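Local structure of extracellular solute-binding protein, family 1 (Trichodesmium erythraeum IMS101, 6G7N) at residues A[78-83]-A[251-256]; A[83-88]-A[271-276]; A[103-108]-A[189-194]; A[118-123]-A[220-225]. The protein binds ferric iron and probably serves as the extracellular solute-binding component that delivers it to an ABC transporter. All coordinates share one frame; numbering follows the deposited sequence.

Interaction 1: residues A[78-83]-A[251-256]; sequences STLNNK and FLEYLV
V256 meets T79, L80 and K83 in the apolar part of this contact. T79 CG2, anti to the backbone N, lies 3.6 Å from V256 CG2. The same V256 CG2 is 3.9 Å from K83 CB; only the root of the lysine takes part, and the rest of its chain leads away from the helix 245-255 side. L80 CD2 touches V256 CG1 and lies 4.1 Å from L252 CB. It also rests against a backbone carbonyl, with L252 O 3.5 Å from L80 CD2. Branched aliphatic residues suit this buried side.

The polar part is at the outer margin. E253, with CD carried outward by an extended chi2 (179°), has OE2 3.2 Å from a water, and that water accepts from T79 N at 3.0 Å. E253 OE2 is also hydrogen-bonded to S77 OG, just before helix 78-83.

The two short helical segments run 32° apart, their axes approaching to 9.2 Å. Strand 96-108 packs against both, with L80 on F96 and L252 and V256 on F98, while L252 also reaches V54 of strand 54-58.

Interaction 2: residues A[83-88]-A[271-276]; sequences KIPANL and YPVVAG
V273 and V274 belong to the loop that leaves the short strand 271-272 in the periplasmic-binding-protein fold, and they pack against the loop linking helix 78-83 to strand 96-108. No direct hydrogen bond joins the two segments. The contact is mostly apolar, and V273 is its centre: its CG1 methyl lies 3.8 Å from L88 CD1, the two side chains sliding past each other in opposite directions. V273 CG1 is anti to the carbonyl carbon (chi1 -57°), which puts CG2 between the backbone N and the carbonyl carbon, where it meets I84 CG1 at 4.2 Å. P85 CD lies 3.2 Å from V273 O. Having no N-H, the proline offers that carbonyl only ring carbons. I84 and L88 suit the place because they also reach the sheet, I84 touching F96 and F98 and L88 touching K100.

V274 lies beside the last residue of helix 78-83. Its CG2 is 3.6 Å from K83 O, and its CG1 lies 4.1 Å from CD of the K83 chain, so the valine meets the aliphatic stem of an otherwise exposed lysine. An alanine here would probably open a gap beside K83 O and leave the lysine stem freer to turn. On the backbone side, the amides of V273 and V274 both donate to Q261 OE1, one side-chain oxygen thus holding two successive N-H groups. The remaining link is a water that donates to K83 O at 2.7 Å and accepts from A275 N at 2.9 Å.

Interaction 3: residues A[103-108]-A[189-194]; sequences RVIMYN and GDIGLA
I105 and I191 lie side by side and point the same way, I105 CG2 resting 4.1 Å from I191 CB. On the same face L193 crosses I105, its CD2 coming to 3.7 Å from I105 CG1. Y107 adds only its base there, CB meeting I191 CG2, because its ring leads away toward P114 and L117. The other face carries M106 and A194: M106 CG lies 4.0 Å from A194 CB, and beyond the bend that chi2 (-67°) gives SD, the CE methyl touches the same atom. A194, with a single methyl, lets the methionine lie close against it, and G192 beside M106 presents no side chain.

These positions follow from an antiparallel pairing of strands 96-108 and 191-195 in the mixed sheet of the periplasmic-binding-protein fold. V104 with A194 and M106 with G192 are hydrogen-bonded pairs; V104 N reaches A194 O at 3.0 Å and M106 N reaches G192 O at 2.8 Å. Beyond the last pair, N108 N donates to D190 O at 2.9 Å.

R103 stands at the end near the iron, and its guanidinium has L193 O and A194 N over one face. A leucine in its place would probably leave D177 without its salt-bridge partner and N142 OD1 without its donor. Of segment 189-194, A194 C comes nearest R103 NH1, at 3.5 Å.

Interaction 4: residues A[118-123]-A[220-225]; sequences STYEDL and FFPNQN
N223 carries the tight part of the contact, gripping the 118-123 segment through three hydrogen bonds, to S118, Y120 and E121. Its backbone N donates almost straight (177°) to S118 O at 2.9 Å. Its OD1 accepts from Y120 N at 2.9 Å, in the carbonyl plane and on a lone pair. Its ND2 donates to E121 OE1 at 3.0 Å, meeting the syn side of a carboxylate turned 61° from the amide plane. An asparagine suits the place twice over: the side-chain amide offers both an acceptor and a donor, and the backbone takes up left-handed helical angles, which asparagine tolerates well. E121 OE2 in turn holds H153 and R227. Beside N223, P222 lies over the Y120 ring, CB 3.9 Å from the ring centroid in a CH-pi contact, while Y120 OH reaches R103 O and H230 N.

Just before the 3-10 segment, T119 forms an ST motif, OG1 accepting from D122 N at 3.0 Å.

The looser side is made by the side chain of S118, which points away and is partly exposed, although its O belongs to the tight half. F220 meets S118 O only with its ring edge, CE2 3.5 Å away. A water donates to S118 O at 3.1 Å and to F221 O, and accepts from Q224 N.

Overall arrangement
Interactions 1 and 2 adjoin, with centres 10 Å apart: they share K83, and V256 O lies 3.6 Å from V274 CG2. Interactions 3 and 4 also adjoin, with centres 11 Å apart, and I105 O and F220 N lie 2.8 Å apart in a probable hydrogen bond. Interactions 1 and 3 are about 34 Å apart between centres, yet strand 96-108, packed against interaction 1 at F96 and F98, carries residues 103-108. The two pairs meet through interactions 2 and 4, Y271 OH lying 3.6 Å from F221 CZ. The iron, held by Y141, Y197 and Y198, is about 7 Å from the R103 side chain, and the V273 side chain about 14 Å from the D-glutamic acid.

Interaction 1: residues A[78-83]-A[251-256]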
loop_
_atom_site.group_PDB
_atom_site.type_symbol
_atom_site.label_atom_id
_atom_site.label_comp_id
_atom_site.label_asym_id
_atom_site.label_seq_id
_atom_site.Cartn_x
_atom_site.Cartn_y
_atom_site.Cartn_z
ATOM N N SER A 78 19.950 -12.222 -6.710
ATOM C CA SER A 78 19.342 -12.617 -7.977
ATOM C C SER A 78 17.873 -13.007 -7.777
ATOM O O SER A 78 17.032 -12.695 -8.608
ATOM C CB SER A 78 20.112 -13.779 -8.593
ATOM O OG SER A 78 19.505 -14.314 -9.737
ATOM N N THR A 79 17.593 -13.747 -6.703
ATOM C CA THR A 79 16.233 -14.153 -6.432
ATOM C C THR A 79 15.294 -12.956 -6.217
ATOM O O THR A 79 14.230 -12.865 -6.826
ATOM C CB THR A 79 16.200 -15.119 -5.237
ATOM O OG1 THR A 79 16.900 -16.307 -5.616
ATOM C CG2 THR A 79 14.821 -15.470 -4.794
ATOM N N LEU A 80 15.691 -12.025 -5.361
ATOM C CA LEU A 80 14.835 -10.859 -5.131
ATOM C C LEU A 80 14.656 -10.042 -6.410
ATOM O O LEU A 80 13.549 -9.605 -6.727
ATOM C CB LEU A 80 15.384 -9.951 -4.034
ATOM C CG LEU A 80 15.475 -10.555 -2.637
ATOM C CD1 LEU A 80 16.011 -9.548 -1.646
ATOM C CD2 LEU A 80 14.157 -11.102 -2.152
ATOM N N ASN A 81 15.749 -9.810 -7.138
ATOM C CA ASN A 81 15.647 -8.934 -8.271
ATOM C C ASN A 81 14.868 -9.557 -9.412
ATOM O O ASN A 81 14.125 -8.873 -10.125
ATOM C CB ASN A 81 16.999 -8.449 -8.736
ATOM C CG ASN A 81 17.715 -7.578 -7.730
ATOM O OD1 ASN A 81 17.117 -6.994 -6.819
ATOM N ND2 ASN A 81 19.032 -7.491 -7.895
ATOM N N ASN A 82 15.072 -10.851 -9.641
ATOM C CA ASN A 82 14.348 -11.507 -10.719
ATOM C C ASN A 82 12.842 -11.648 -10.401
ATOM O O ASN A 82 12.011 -11.455 -11.283
ATOM C CB ASN A 82 14.956 -12.876 -11.042
ATOM C CG ASN A 82 14.242 -13.520 -12.204
ATOM O OD1 ASN A 82 14.053 -12.906 -13.265
ATOM N ND2 ASN A 82 13.718 -14.757 -11.955
ATOM N N LYS A 83 12.527 -12.015 -9.173
ATOM C CA LYS A 83 11.150 -12.300 -8.821
ATOM C C LYS A 83 10.313 -11.064 -8.478
ATOM O O LYS A 83 9.090 -11.114 -8.633
ATOM C CB LYS A 83 11.083 -13.309 -7.661
ATOM C CG LYS A 83 11.650 -14.684 -8.022
ATOM C CD LYS A 83 10.849 -15.406 -9.091
ATOM C CE LYS A 83 11.388 -16.788 -9.359
ATOM N NZ LYS A 83 10.580 -17.512 -10.371
ATOM N N PHE A 251 15.326 -14.944 4.724
ATOM C CA PHE A 251 13.916 -14.662 4.957
ATOM C C PHE A 251 13.302 -13.872 3.805
ATOM O O PHE A 251 12.220 -14.264 3.311
ATOM C CB PHE A 251 13.747 -13.929 6.288
ATOM C CG PHE A 251 12.303 -13.726 6.664
ATOM C CD1 PHE A 251 11.514 -14.797 7.037
ATOM C CD2 PHE A 251 11.720 -12.471 6.631
ATOM C CE1 PHE A 251 10.177 -14.644 7.375
ATOM C CE2 PHE A 251 10.388 -12.295 6.981
ATOM C CZ PHE A 251 9.620 -13.375 7.356
ATOM N N LEU A 252 13.962 -12.810 3.362
ATOM C CA LEU A 252 13.421 -12.067 2.218
ATOM C C LEU A 252 13.281 -12.946 0.987
ATOM O O LEU A 252 12.274 -12.882 0.263
ATOM C CB LEU A 252 14.273 -10.841 1.902
ATOM C CG LEU A 252 14.427 -9.791 3.012
ATOM C CD1 LEU A 252 15.075 -8.566 2.420
ATOM C CD2 LEU A 252 13.076 -9.453 3.681
ATOM N N GLU A 253 14.285 -13.778 0.731
ATOM C CA GLU A 253 14.211 -14.668 -0.431
ATOM C C GLU A 253 13.067 -15.666 -0.280
ATOM O O GLU A 253 12.364 -15.963 -1.248
ATOM C CB GLU A 253 15.532 -15.360 -0.656
ATOM C CG GLU A 253 16.601 -14.406 -1.141
ATOM C CD GLU A 253 17.975 -15.022 -1.372
ATOM O OE1 GLU A 253 18.284 -16.076 -0.786
ATOM O OE2 GLU A 253 18.787 -14.392 -2.096
ATOM N N TYR A 254 12.869 -16.205 0.924
ATOM C CA TYR A 254 11.748 -17.102 1.153
ATOM C C TYR A 254 10.410 -16.436 0.834
ATOM O O TYR A 254 9.509 -17.067 0.271
ATOM C CB TYR A 254 11.804 -17.610 2.602
ATOM C CG TYR A 254 10.520 -18.268 3.008
ATOM C CD1 TYR A 254 10.146 -19.516 2.528
ATOM C CD2 TYR A 254 9.599 -17.578 3.809
ATOM C CE1 TYR A 254 8.905 -20.061 2.865
ATOM C CE2 TYR A 254 8.387 -18.106 4.127
ATOM C CZ TYR A 254 8.032 -19.331 3.653
ATOM O OH TYR A 254 6.766 -19.816 3.932
ATOM N N LEU A 255 10.281 -15.144 1.155
ATOM C CA LEU A 255 9.023 -14.441 0.923
ATOM C C LEU A 255 8.598 -14.353 -0.531
ATOM O O LEU A 255 7.403 -14.134 -0.786
ATOM C CB LEU A 255 9.049 -13.046 1.534
ATOM C CG LEU A 255 9.046 -12.973 3.067
ATOM C CD1 LEU A 255 9.158 -11.510 3.476
ATOM C CD2 LEU A 255 7.810 -13.591 3.661
ATOM N N VAL A 256 9.530 -14.499 -1.483
ATOM C CA VAL A 256 9.149 -14.482 -2.894
ATOM C C VAL A 256 8.815 -15.859 -3.444
ATOM O O VAL A 256 8.434 -15.969 -4.610
ATOM C CB VAL A 256 10.143 -13.739 -3.801
ATOM C CG1 VAL A 256 10.356 -12.317 -3.295
ATOM C CG2 VAL A 256 11.469 -14.461 -3.943
HETATM O O HOH W 1 19.613 -15.309 -5.087
#

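Interaction 2: residues A[83-88]-A[271-276]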
loop_
_atom_site.group_PDB
_atom_site.type_symbol
_atom_site.label_atom_id
_atom_site.label_comp_id
_atom_site.label_asym_id
_atom_site.label_seq_id
_atom_site.Cartn_x
_atom_site.Cartn_y
_atom_site.Cartn_z
ATOM N N LYS A 83 12.527 -12.015 -9.173
ATOM C CA LYS A 83 11.150 -12.300 -8.821
ATOM C C LYS A 83 10.313 -11.064 -8.478
ATOM O O LYS A 83 9.090 -11.114 -8.633
ATOM C CB LYS A 83 11.083 -13.309 -7.661
ATOM C CG LYS A 83 11.650 -14.684 -8.022
ATOM C CD LYS A 83 10.849 -15.406 -9.091
ATOM C CE LYS A 83 11.388 -16.788 -9.359
ATOM N NZ LYS A 83 10.580 -17.512 -10.371
ATOM N N ILE A 84 10.934 -9.996 -7.966
ATOM C CA ILE A 84 10.187 -8.783 -7.605
ATOM C C ILE A 84 10.292 -7.818 -8.767
ATOM O O ILE A 84 11.395 -7.443 -9.181
ATOM C CB ILE A 84 10.683 -8.167 -6.307
ATOM C CG1 ILE A 84 10.599 -9.168 -5.164
ATOM C CG2 ILE A 84 9.906 -6.913 -6.000
ATOM C CD1 ILE A 84 11.170 -8.704 -3.853
ATOM N N PRO A 85 9.139 -7.376 -9.329
ATOM C CA PRO A 85 9.200 -6.403 -10.407
ATOM C C PRO A 85 10.023 -5.177 -10.014
ATOM O O PRO A 85 9.921 -4.696 -8.888
ATOM C CB PRO A 85 7.708 -6.023 -10.607
ATOM C CG PRO A 85 6.944 -7.202 -10.102
ATOM C CD PRO A 85 7.752 -7.735 -8.963
ATOM N N ALA A 86 10.790 -4.642 -10.975
ATOM C CA ALA A 86 11.676 -3.525 -10.679
ATOM C C ALA A 86 10.962 -2.323 -10.085
ATOM O O ALA A 86 11.514 -1.629 -9.237
ATOM C CB ALA A 86 12.426 -3.108 -11.931
ATOM N N ASN A 87 9.736 -2.066 -10.533
ATOM C CA ASN A 87 8.971 -0.922 -10.039
ATOM C C ASN A 87 8.556 -1.048 -8.583
ATOM O O ASN A 87 8.152 -0.052 -7.986
ATOM C CB ASN A 87 7.759 -0.642 -10.935
ATOM C CG ASN A 87 6.807 -1.813 -11.033
ATOM O OD1 ASN A 87 7.204 -2.885 -11.524
ATOM N ND2 ASN A 87 5.572 -1.652 -10.555
ATOM N N LEU A 88 8.596 -2.265 -8.023
ATOM C CA LEU A 88 8.150 -2.549 -6.681
ATOM C C LEU A 88 9.313 -2.764 -5.706
ATOM O O LEU A 88 9.093 -3.267 -4.596
ATOM C CB LEU A 88 7.204 -3.755 -6.668
ATOM C CG LEU A 88 5.979 -3.636 -7.581
ATOM C CD1 LEU A 88 5.107 -4.876 -7.457
ATOM C CD2 LEU A 88 5.155 -2.388 -7.289
ATOM N N TYR A 271 -2.502 -8.434 -3.563
ATOM C CA TYR A 271 -2.007 -9.177 -4.715
ATOM C C TYR A 271 -0.578 -9.619 -4.455
ATOM O O TYR A 271 0.199 -8.904 -3.830
ATOM C CB TYR A 271 -2.030 -8.282 -5.960
ATOM C CG TYR A 271 -3.399 -7.785 -6.372
ATOM C CD1 TYR A 271 -4.196 -8.545 -7.221
ATOM C CD2 TYR A 271 -3.920 -6.586 -5.913
ATOM C CE1 TYR A 271 -5.475 -8.125 -7.584
ATOM C CE2 TYR A 271 -5.212 -6.157 -6.274
ATOM C CZ TYR A 271 -5.975 -6.934 -7.103
ATOM O OH TYR A 271 -7.256 -6.484 -7.433
ATOM N N PRO A 272 -0.165 -10.762 -5.014
ATOM C CA PRO A 272 1.255 -11.111 -5.018
ATOM C C PRO A 272 2.043 -10.136 -5.840
ATOM O O PRO A 272 1.508 -9.487 -6.742
ATOM C CB PRO A 272 1.302 -12.499 -5.701
ATOM C CG PRO A 272 -0.106 -12.971 -5.666
ATOM C CD PRO A 272 -0.955 -11.759 -5.761
ATOM N N VAL A 273 3.350 -10.005 -5.548
ATOM C CA VAL A 273 4.249 -9.286 -6.453
ATOM C C VAL A 273 4.863 -10.191 -7.523
ATOM O O VAL A 273 5.294 -9.684 -8.561
ATOM C CB VAL A 273 5.360 -8.502 -5.723
ATOM C CG1 VAL A 273 4.765 -7.523 -4.738
ATOM C CG2 VAL A 273 6.368 -9.422 -5.067
ATOM N N VAL A 274 4.917 -11.508 -7.267
ATOM C CA VAL A 274 5.634 -12.417 -8.153
ATOM C C VAL A 274 4.741 -12.902 -9.282
ATOM O O VAL A 274 3.640 -13.403 -9.059
ATOM C CB VAL A 274 6.232 -13.573 -7.352
ATOM C CG1 VAL A 274 6.899 -14.593 -8.275
ATOM C CG2 VAL A 274 7.214 -13.087 -6.306
ATOM N N ALA A 275 5.248 -12.767 -10.496
ATOM C CA ALA A 275 4.531 -13.212 -11.682
ATOM C C ALA A 275 4.193 -14.700 -11.577
ATOM O O ALA A 275 5.021 -15.516 -11.163
ATOM C CB ALA A 275 5.356 -12.960 -12.936
ATOM N N GLY A 276 2.970 -15.045 -11.955
ATOM C CA GLY A 276 2.556 -16.433 -12.018
ATOM C C GLY A 276 1.932 -16.978 -10.749
ATOM O O GLY A 276 1.305 -18.048 -10.769
HETATM O O HOH W 2 7.945 -11.859 -10.986
#

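Interaction 3: residues A[103-108]-A[189-194]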
loop_
_atom_site.group_PDB
_atom_site.type_symbol
_atom_site.label_atom_id
_atom_site.label_comp_id
_atom_site.label_asym_id
_atom_site.label_seq_id
_atom_site.Cartn_x
_atom_site.Cartn_y
_atom_site.Cartn_z
ATOM N N ARG A 103 -4.663 1.748 -5.179
ATOM C CA ARG A 103 -5.530 2.800 -4.662
ATOM C C ARG A 103 -6.519 3.139 -5.774
ATOM O O ARG A 103 -6.141 3.652 -6.825
ATOM C CB ARG A 103 -4.741 4.004 -4.133
ATOM C CG ARG A 103 -5.582 4.929 -3.246
ATOM C CD ARG A 103 -4.746 5.635 -2.186
ATOM N NE ARG A 103 -5.534 6.332 -1.176
ATOM C CZ ARG A 103 -6.175 5.714 -0.174
ATOM N NH1 ARG A 103 -6.146 4.399 -0.033
ATOM N NH2 ARG A 103 -6.861 6.437 0.715
ATOM N N VAL A 104 -7.777 2.765 -5.537
ATOM C CA VAL A 104 -8.793 2.667 -6.569
ATOM C C VAL A 104 -9.962 3.580 -6.284
ATOM O O VAL A 104 -10.116 4.101 -5.178
ATOM C CB VAL A 104 -9.261 1.212 -6.729
ATOM C CG1 VAL A 104 -8.072 0.336 -7.116
ATOM C CG2 VAL A 104 -9.948 0.715 -5.457
ATOM N N ILE A 105 -10.823 3.717 -7.313
ATOM C CA ILE A 105 -12.091 4.436 -7.142
ATOM C C ILE A 105 -13.144 3.423 -6.710
ATOM O O ILE A 105 -13.444 2.450 -7.424
ATOM C CB ILE A 105 -12.525 5.157 -8.416
ATOM C CG1 ILE A 105 -11.519 6.246 -8.803
ATOM C CG2 ILE A 105 -13.902 5.797 -8.218
ATOM C CD1 ILE A 105 -11.688 6.786 -10.208
ATOM N N MET A 106 -13.690 3.637 -5.518
ATOM C CA MET A 106 -14.835 2.872 -5.002
ATOM C C MET A 106 -16.087 3.637 -5.403
ATOM O O MET A 106 -16.150 4.866 -5.203
ATOM C CB MET A 106 -14.756 2.773 -3.484
ATOM C CG MET A 106 -13.477 2.120 -2.963
ATOM S SD MET A 106 -13.404 0.361 -3.402
ATOM C CE MET A 106 -11.827 -0.096 -2.630
ATOM N N TYR A 107 -17.074 2.951 -6.002
ATOM C CA TYR A 107 -18.245 3.656 -6.520
ATOM C C TYR A 107 -19.536 2.987 -6.090
ATOM O O TYR A 107 -19.627 1.770 -5.943
ATOM C CB TYR A 107 -18.214 3.800 -8.041
ATOM C CG TYR A 107 -18.200 2.511 -8.826
ATOM C CD1 TYR A 107 -17.019 1.840 -9.114
ATOM C CD2 TYR A 107 -19.401 1.952 -9.309
ATOM C CE1 TYR A 107 -17.010 0.655 -9.828
ATOM C CE2 TYR A 107 -19.384 0.753 -10.015
ATOM C CZ TYR A 107 -18.190 0.106 -10.283
ATOM O OH TYR A 107 -18.172 -1.074 -10.986
ATOM N N ASN A 108 -20.551 3.811 -5.844
ATOM C CA ASN A 108 -21.885 3.302 -5.509
ATOM C C ASN A 108 -22.503 2.733 -6.792
ATOM O O ASN A 108 -22.727 3.464 -7.755
ATOM C CB ASN A 108 -22.730 4.415 -4.935
ATOM C CG ASN A 108 -24.104 3.938 -4.544
ATOM O OD1 ASN A 108 -24.950 3.709 -5.395
ATOM N ND2 ASN A 108 -24.311 3.757 -3.253
ATOM N N GLY A 189 -21.392 9.780 -0.144
ATOM C CA GLY A 189 -20.711 10.099 -1.382
ATOM C C GLY A 189 -21.154 9.131 -2.455
ATOM O O GLY A 189 -21.680 8.040 -2.132
ATOM N N ASP A 190 -20.916 9.481 -3.726
ATOM C CA ASP A 190 -21.112 8.521 -4.812
ATOM C C ASP A 190 -19.832 7.764 -5.144
ATOM O O ASP A 190 -19.908 6.655 -5.672
ATOM C CB ASP A 190 -21.681 9.192 -6.070
ATOM C CG ASP A 190 -23.132 9.633 -5.917
ATOM O OD1 ASP A 190 -23.820 9.222 -4.960
ATOM O OD2 ASP A 190 -23.549 10.414 -6.783
ATOM N N ILE A 191 -18.670 8.382 -4.910
ATOM C CA ILE A 191 -17.385 7.751 -5.172
ATOM C C ILE A 191 -16.437 8.099 -4.036
ATOM O O ILE A 191 -16.613 9.081 -3.313
ATOM C CB ILE A 191 -16.791 8.141 -6.554
ATOM C CG1 ILE A 191 -16.483 9.629 -6.614
ATOM C CG2 ILE A 191 -17.679 7.685 -7.697
ATOM C CD1 ILE A 191 -15.721 10.019 -7.874
ATOM N N GLY A 192 -15.403 7.277 -3.898
ATOM C CA GLY A 192 -14.333 7.550 -2.950
ATOM C C GLY A 192 -13.068 6.900 -3.393
ATOM O O GLY A 192 -13.068 6.151 -4.359
ATOM N N LEU A 193 -11.964 7.226 -2.709
ATOM C CA LEU A 193 -10.689 6.535 -2.943
ATOM C C LEU A 193 -10.373 5.683 -1.733
ATOM O O LEU A 193 -10.530 6.118 -0.592
ATOM C CB LEU A 193 -9.536 7.509 -3.206
ATOM C CG LEU A 193 -9.596 8.349 -4.463
ATOM C CD1 LEU A 193 -8.348 9.188 -4.741
ATOM C CD2 LEU A 193 -9.823 7.533 -5.728
ATOM N N ALA A 194 -9.926 4.457 -1.991
ATOM C CA ALA A 194 -9.524 3.529 -0.923
ATOM C C ALA A 194 -8.635 2.464 -1.534
ATOM O O ALA A 194 -8.628 2.273 -2.745
ATOM C CB ALA A 194 -10.727 2.910 -0.234
#

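Interaction 4: residues A[118-123]-A[220-225]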
loop_
_atom_site.group_PDB
_atom_site.type_symbol
_atom_site.label_atom_id
_atom_site.label_comp_id
_atom_site.label_asym_id
_atom_site.label_seq_id
_atom_site.Cartn_x
_atom_site.Cartn_y
_atom_site.Cartn_z
ATOM N N SER A 118 -12.877 7.103 -15.319
ATOM C CA SER A 118 -11.745 6.993 -16.241
ATOM C C SER A 118 -10.424 7.079 -15.498
ATOM O O SER A 118 -9.729 6.061 -15.333
ATOM C CB SER A 118 -11.855 8.046 -17.356
ATOM O OG SER A 118 -11.965 9.351 -16.840
ATOM N N THR A 119 -10.075 8.284 -15.060
ATOM C CA THR A 119 -8.766 8.568 -14.516
ATOM C C THR A 119 -8.851 9.229 -13.136
ATOM O O THR A 119 -9.881 9.771 -12.739
ATOM C CB THR A 119 -7.998 9.526 -15.439
ATOM O OG1 THR A 119 -8.736 10.735 -15.485
ATOM C CG2 THR A 119 -7.843 8.940 -16.862
ATOM N N TYR A 120 -7.714 9.264 -12.431
ATOM C CA TYR A 120 -7.599 10.075 -11.236
ATOM C C TYR A 120 -7.820 11.548 -11.588
ATOM O O TYR A 120 -8.456 12.294 -10.835
ATOM C CB TYR A 120 -6.215 9.933 -10.570
ATOM C CG TYR A 120 -5.884 8.515 -10.132
ATOM C CD1 TYR A 120 -6.504 7.929 -9.046
ATOM C CD2 TYR A 120 -4.955 7.760 -10.838
ATOM C CE1 TYR A 120 -6.210 6.621 -8.644
ATOM C CE2 TYR A 120 -4.664 6.465 -10.471
ATOM C CZ TYR A 120 -5.297 5.885 -9.391
ATOM O OH TYR A 120 -5.013 4.565 -9.078
ATOM N N GLU A 121 -7.292 11.988 -12.732
ATOM C CA GLU A 121 -7.363 13.380 -13.137
ATOM C C GLU A 121 -8.798 13.843 -13.277
ATOM O O GLU A 121 -9.135 14.977 -12.920
ATOM C CB GLU A 121 -6.572 13.588 -14.440
ATOM C CG GLU A 121 -5.044 13.506 -14.241
ATOM C CD GLU A 121 -4.437 12.100 -14.079
ATOM O OE1 GLU A 121 -5.116 11.080 -14.287
ATOM O OE2 GLU A 121 -3.230 12.071 -13.729
ATOM N N ASP A 122 -9.664 12.976 -13.797
ATOM C CA ASP A 122 -11.073 13.296 -14.030
ATOM C C ASP A 122 -11.823 13.603 -12.745
ATOM O O ASP A 122 -12.878 14.256 -12.768
ATOM C CB ASP A 122 -11.733 12.117 -14.773
ATOM C CG ASP A 122 -13.254 12.174 -14.813
ATOM O OD1 ASP A 122 -13.721 12.795 -15.746
ATOM O OD2 ASP A 122 -13.986 11.497 -14.023
ATOM N N LEU A 123 -11.297 13.161 -11.595
ATOM C CA LEU A 123 -11.968 13.398 -10.318
ATOM C C LEU A 123 -11.985 14.860 -9.890
ATOM O O LEU A 123 -12.738 15.214 -8.976
ATOM C CB LEU A 123 -11.340 12.541 -9.216
ATOM C CG LEU A 123 -11.368 11.045 -9.528
ATOM C CD1 LEU A 123 -10.702 10.284 -8.398
ATOM C CD2 LEU A 123 -12.803 10.585 -9.752
ATOM N N PHE A 220 -13.106 0.333 -9.273
ATOM C CA PHE A 220 -12.683 0.744 -10.605
ATOM C C PHE A 220 -11.181 1.057 -10.570
ATOM O O PHE A 220 -10.736 1.881 -9.774
ATOM C CB PHE A 220 -13.480 1.971 -11.056
ATOM C CG PHE A 220 -13.219 2.410 -12.465
ATOM C CD1 PHE A 220 -13.920 1.860 -13.528
ATOM C CD2 PHE A 220 -12.227 3.336 -12.736
ATOM C CE1 PHE A 220 -13.690 2.279 -14.822
ATOM C CE2 PHE A 220 -11.982 3.741 -14.035
ATOM C CZ PHE A 220 -12.706 3.209 -15.073
ATOM N N PHE A 221 -10.434 0.421 -11.471
ATOM C CA PHE A 221 -8.982 0.603 -11.580
ATOM C C PHE A 221 -8.719 1.746 -12.560
ATOM O O PHE A 221 -8.958 1.589 -13.750
ATOM C CB PHE A 221 -8.341 -0.699 -12.084
ATOM C CG PHE A 221 -8.575 -1.871 -11.159
ATOM C CD1 PHE A 221 -7.958 -1.945 -9.929
ATOM C CD2 PHE A 221 -9.428 -2.899 -11.514
ATOM C CE1 PHE A 221 -8.145 -2.992 -9.051
ATOM C CE2 PHE A 221 -9.642 -3.963 -10.639
ATOM C CZ PHE A 221 -8.998 -4.014 -9.410
ATOM N N PRO A 222 -8.220 2.920 -12.092
ATOM C CA PRO A 222 -8.184 4.050 -12.986
ATOM C C PRO A 222 -6.998 4.036 -13.953
ATOM O O PRO A 222 -6.003 3.317 -13.772
ATOM C CB PRO A 222 -8.083 5.252 -12.024
ATOM C CG PRO A 222 -8.555 4.737 -10.705
ATOM C CD PRO A 222 -8.021 3.340 -10.700
ATOM N N ASN A 223 -7.139 4.866 -14.985
ATOM C CA ASN A 223 -6.075 5.168 -15.947
ATOM C C ASN A 223 -5.666 3.944 -16.794
ATOM O O ASN A 223 -4.547 3.882 -17.316
ATOM C CB ASN A 223 -4.837 5.848 -15.317
ATOM C CG ASN A 223 -5.143 7.208 -14.689
ATOM O OD1 ASN A 223 -5.997 7.324 -13.818
ATOM N ND2 ASN A 223 -4.437 8.269 -15.142
ATOM N N GLN A 224 -6.624 3.050 -17.051
ATOM C CA GLN A 224 -6.351 1.864 -17.859
ATOM C C GLN A 224 -6.015 2.138 -19.298
ATOM O O GLN A 224 -5.339 1.321 -19.917
ATOM C CB GLN A 224 -7.539 0.900 -17.793
ATOM C CG GLN A 224 -7.733 0.328 -16.400
ATOM C CD GLN A 224 -6.545 -0.493 -15.972
ATOM O OE1 GLN A 224 -6.292 -1.587 -16.542
ATOM N NE2 GLN A 224 -5.753 0.018 -15.014
ATOM N N ASN A 225 -6.523 3.234 -19.843
ATOM C CA ASN A 225 -6.254 3.594 -21.216
ATOM C C ASN A 225 -5.042 4.484 -21.356
ATOM O O ASN A 225 -4.709 4.897 -22.458
ATOM C CB ASN A 225 -7.496 4.213 -21.878
ATOM C CG ASN A 225 -8.627 3.216 -21.992
ATOM O OD1 ASN A 225 -8.396 2.049 -22.257
ATOM N ND2 ASN A 225 -9.835 3.661 -21.760
HETATM O O HOH W 3 -9.471 3.203 -16.408
#